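Local structure of L-2,4-diaminobutyric acid acetyltransferase (Geobacillus sp., 6SLL) at the interface of chains A and B. The protein transfers the acetyl group of acetyl-coenzyme A to L-2,4-diaminobutyrate, a step in the biosynthesis of the chemical chaperone ectoine. Coordinates in Å, arbitrary orientation; residue numbers count along the deposited sequence, not the author numbering. Chains: chain A/B, L-2,4-diaminobutyric acid acetyltransferase.

The interface of chains A and B. Residues chain A 26, 48, 52, 55-56; chain B 77, 87, 125, 154, 170.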
loop_
_atom_site.group_PDB
_atom_site.type_symbol
_atom_site.label_atom_id
_atom_site.label_comp_id
_atom_site.label_asym_id
_atom_site.label_seq_id
_atom_site.Cartn_x
_atom_site.Cartn_y
_atom_site.Cartn_z
ATOM N N ALA A 26 -4.662 -4.123 12.407
ATOM C CA ALA A 26 -3.637 -3.082 12.488
ATOM C C ALA A 26 -2.566 -3.404 13.516
ATOM O O ALA A 26 -1.408 -3.100 13.343
ATOM C CB ALA A 26 -4.268 -1.738 12.757
ATOM N N TYR A 48 4.255 1.263 9.537
ATOM C CA TYR A 48 2.981 1.871 9.248
ATOM C C TYR A 48 2.305 1.252 8.079
ATOM O O TYR A 48 1.088 1.033 8.090
ATOM C CB TYR A 48 3.184 3.395 9.042
ATOM C CG TYR A 48 1.954 4.206 8.907
ATOM C CD1 TYR A 48 1.268 4.337 7.701
ATOM C CD2 TYR A 48 1.472 4.919 9.963
ATOM C CE1 TYR A 48 0.211 5.145 7.585
ATOM C CE2 TYR A 48 0.352 5.719 9.852
ATOM C CZ TYR A 48 -0.292 5.848 8.644
ATOM O OH TYR A 48 -1.368 6.668 8.454
ATOM N N LEU A 52 -1.498 -0.379 7.957
ATOM C CA LEU A 52 -2.540 -0.052 6.978
ATOM C C LEU A 52 -3.017 -1.302 6.358
ATOM O O LEU A 52 -4.246 -1.425 6.096
ATOM C CB LEU A 52 -2.043 0.800 5.834
ATOM C CG LEU A 52 -1.648 2.205 6.160
ATOM C CD1 LEU A 52 -1.293 2.914 4.834
ATOM C CD2 LEU A 52 -2.751 2.993 6.873
ATOM N N ASP A 55 -5.403 -2.852 8.658
ATOM C CA ASP A 55 -6.571 -2.037 8.880
ATOM C C ASP A 55 -7.485 -2.017 7.698
ATOM O O ASP A 55 -8.565 -2.583 7.680
ATOM C CB ASP A 55 -6.159 -0.665 9.315
ATOM C CG ASP A 55 -7.224 0.235 9.797
ATOM O OD1 ASP A 55 -8.393 -0.106 9.420
ATOM O OD2 ASP A 55 -6.869 1.244 10.445
ATOM N N TYR A 56 -7.055 -1.472 6.600
ATOM C CA TYR A 56 -7.857 -1.227 5.410
ATOM C C TYR A 56 -7.944 -2.417 4.458
ATOM O O TYR A 56 -8.944 -2.495 3.714
ATOM C CB TYR A 56 -7.367 0.019 4.692
ATOM C CG TYR A 56 -7.497 1.283 5.484
ATOM C CD1 TYR A 56 -8.698 1.972 5.483
ATOM C CD2 TYR A 56 -6.485 1.781 6.263
ATOM C CE1 TYR A 56 -8.888 3.096 6.265
ATOM C CE2 TYR A 56 -6.643 2.883 7.044
ATOM C CZ TYR A 56 -7.857 3.545 7.038
ATOM O OH TYR A 56 -8.032 4.640 7.874
ATOM N N PHE B 77 -5.987 6.114 -1.348
ATOM C CA PHE B 77 -6.778 4.993 -1.878
ATOM C C PHE B 77 -8.146 5.027 -1.283
ATOM O O PHE B 77 -8.325 5.505 -0.132
ATOM C CB PHE B 77 -6.093 3.627 -1.687
ATOM C CG PHE B 77 -5.783 3.321 -0.246
ATOM C CD1 PHE B 77 -6.737 2.846 0.646
ATOM C CD2 PHE B 77 -4.526 3.543 0.261
ATOM C CE1 PHE B 77 -6.440 2.624 1.991
ATOM C CE2 PHE B 77 -4.234 3.279 1.598
ATOM C CZ PHE B 77 -5.166 2.825 2.471
ATOM N N PHE B 87 -8.634 7.319 2.010
ATOM C CA PHE B 87 -7.528 7.391 2.967
ATOM C C PHE B 87 -6.345 8.074 2.289
ATOM O O PHE B 87 -5.900 7.597 1.222
ATOM C CB PHE B 87 -7.139 5.977 3.435
ATOM C CG PHE B 87 -6.059 6.061 4.496
ATOM C CD1 PHE B 87 -6.376 6.311 5.780
ATOM C CD2 PHE B 87 -4.755 5.882 4.172
ATOM C CE1 PHE B 87 -5.420 6.392 6.750
ATOM C CE2 PHE B 87 -3.770 5.949 5.145
ATOM C CZ PHE B 87 -4.127 6.231 6.449
ATOM N N THR B 125 -3.732 10.128 8.964
ATOM C CA THR B 125 -3.183 10.316 10.319
ATOM C C THR B 125 -2.102 11.383 10.270
ATOM O O THR B 125 -1.365 11.521 9.283
ATOM C CB THR B 125 -2.627 9.002 10.885
ATOM O OG1 THR B 125 -1.421 8.585 10.225
ATOM C CG2 THR B 125 -3.616 7.920 10.935
ATOM N N TYR B 154 -3.137 5.268 15.410
ATOM C CA TYR B 154 -2.134 4.292 15.760
ATOM C C TYR B 154 -1.162 4.959 16.787
ATOM O O TYR B 154 -0.349 5.812 16.438
ATOM C CB TYR B 154 -1.351 3.801 14.547
ATOM C CG TYR B 154 -2.197 3.372 13.373
ATOM C CD1 TYR B 154 -3.277 2.575 13.529
ATOM C CD2 TYR B 154 -1.858 3.753 12.080
ATOM C CE1 TYR B 154 -4.004 2.133 12.431
ATOM C CE2 TYR B 154 -2.601 3.359 11.003
ATOM C CZ TYR B 154 -3.694 2.560 11.166
ATOM O OH TYR B 154 -4.417 2.236 10.034
ATOM N N LEU B 170 -5.927 9.717 14.132
ATOM C CA LEU B 170 -6.763 9.687 12.912
ATOM C C LEU B 170 -7.643 10.890 12.784
ATOM O O LEU B 170 -8.460 11.171 13.665
ATOM C CB LEU B 170 -7.623 8.394 12.908
ATOM C CG LEU B 170 -8.455 8.166 11.712
ATOM C CD1 LEU B 170 -7.610 7.872 10.469
ATOM C CD2 LEU B 170 -9.471 7.056 11.975
HETATM O O HOH W 1 -2.081 8.943 6.861
HETATM O O HOH W 2 -5.971 4.874 9.847
#
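The helical backbone of 47-56 in chain A (A:Tyr48 phi/psi -57/-40) sets A:Tyr48, A:Leu52, A:Asp55 and A:Tyr56 against B:Phe77, B:Phe87, B:Thr125 and B:Tyr154, which lie on the extended strands 69-78, 85-93, 121-125 and 148-154 of chain B. A:Tyr48 and B:Thr125 meet tip to tip. Their hydroxyls, A:Tyr48 OH and B:Thr125 OG1, hydrogen-bond at 2.6 Å. Water 1 links A:Tyr48 OH to the backbone N of B:Thr125 as well. A:Tyr48 has CG anti to the backbone N, which carries its hydroxyl across to chain B and to the edge of the B:Phe87 ring. One edge of the B:Tyr154 ring receives A:Tyr48 CE2 in plane, with the rings turned 76° apart. The phenol of B:Tyr154 donates to the A:Asp55 carboxylate, OH to OD2, at 2.7 Å. It approaches on the anti side, tilted out of the carboxylate plane. Water 2 joins the hydroxyls of B:Tyr154 and A:Tyr56. A phenylalanine in place of B:Tyr154 would probably leave A:Asp55 OD2 without the phenol that donates to it, and water 2 without one of the hydroxyls it bridges. The A:Tyr56 ring crosses one face of B:Phe87 near its rim, CZ to CD1 at 3.4 Å. A:Leu52 CD2 packs against B:Phe87 CZ at 3.5 Å. B:Phe77 turns its edge to A:Tyr56, with CE1 3.9 Å from CB. B:Phe87 CB covers a face of B:Phe77 from within chain B. The patch is part of a two-fold interface between two GNAT-family chains, possibly the biological dimer. B:Thr125 also lines the diaminobutyrate pocket, so this contact places a helix of one chain beside the substrate site of the other.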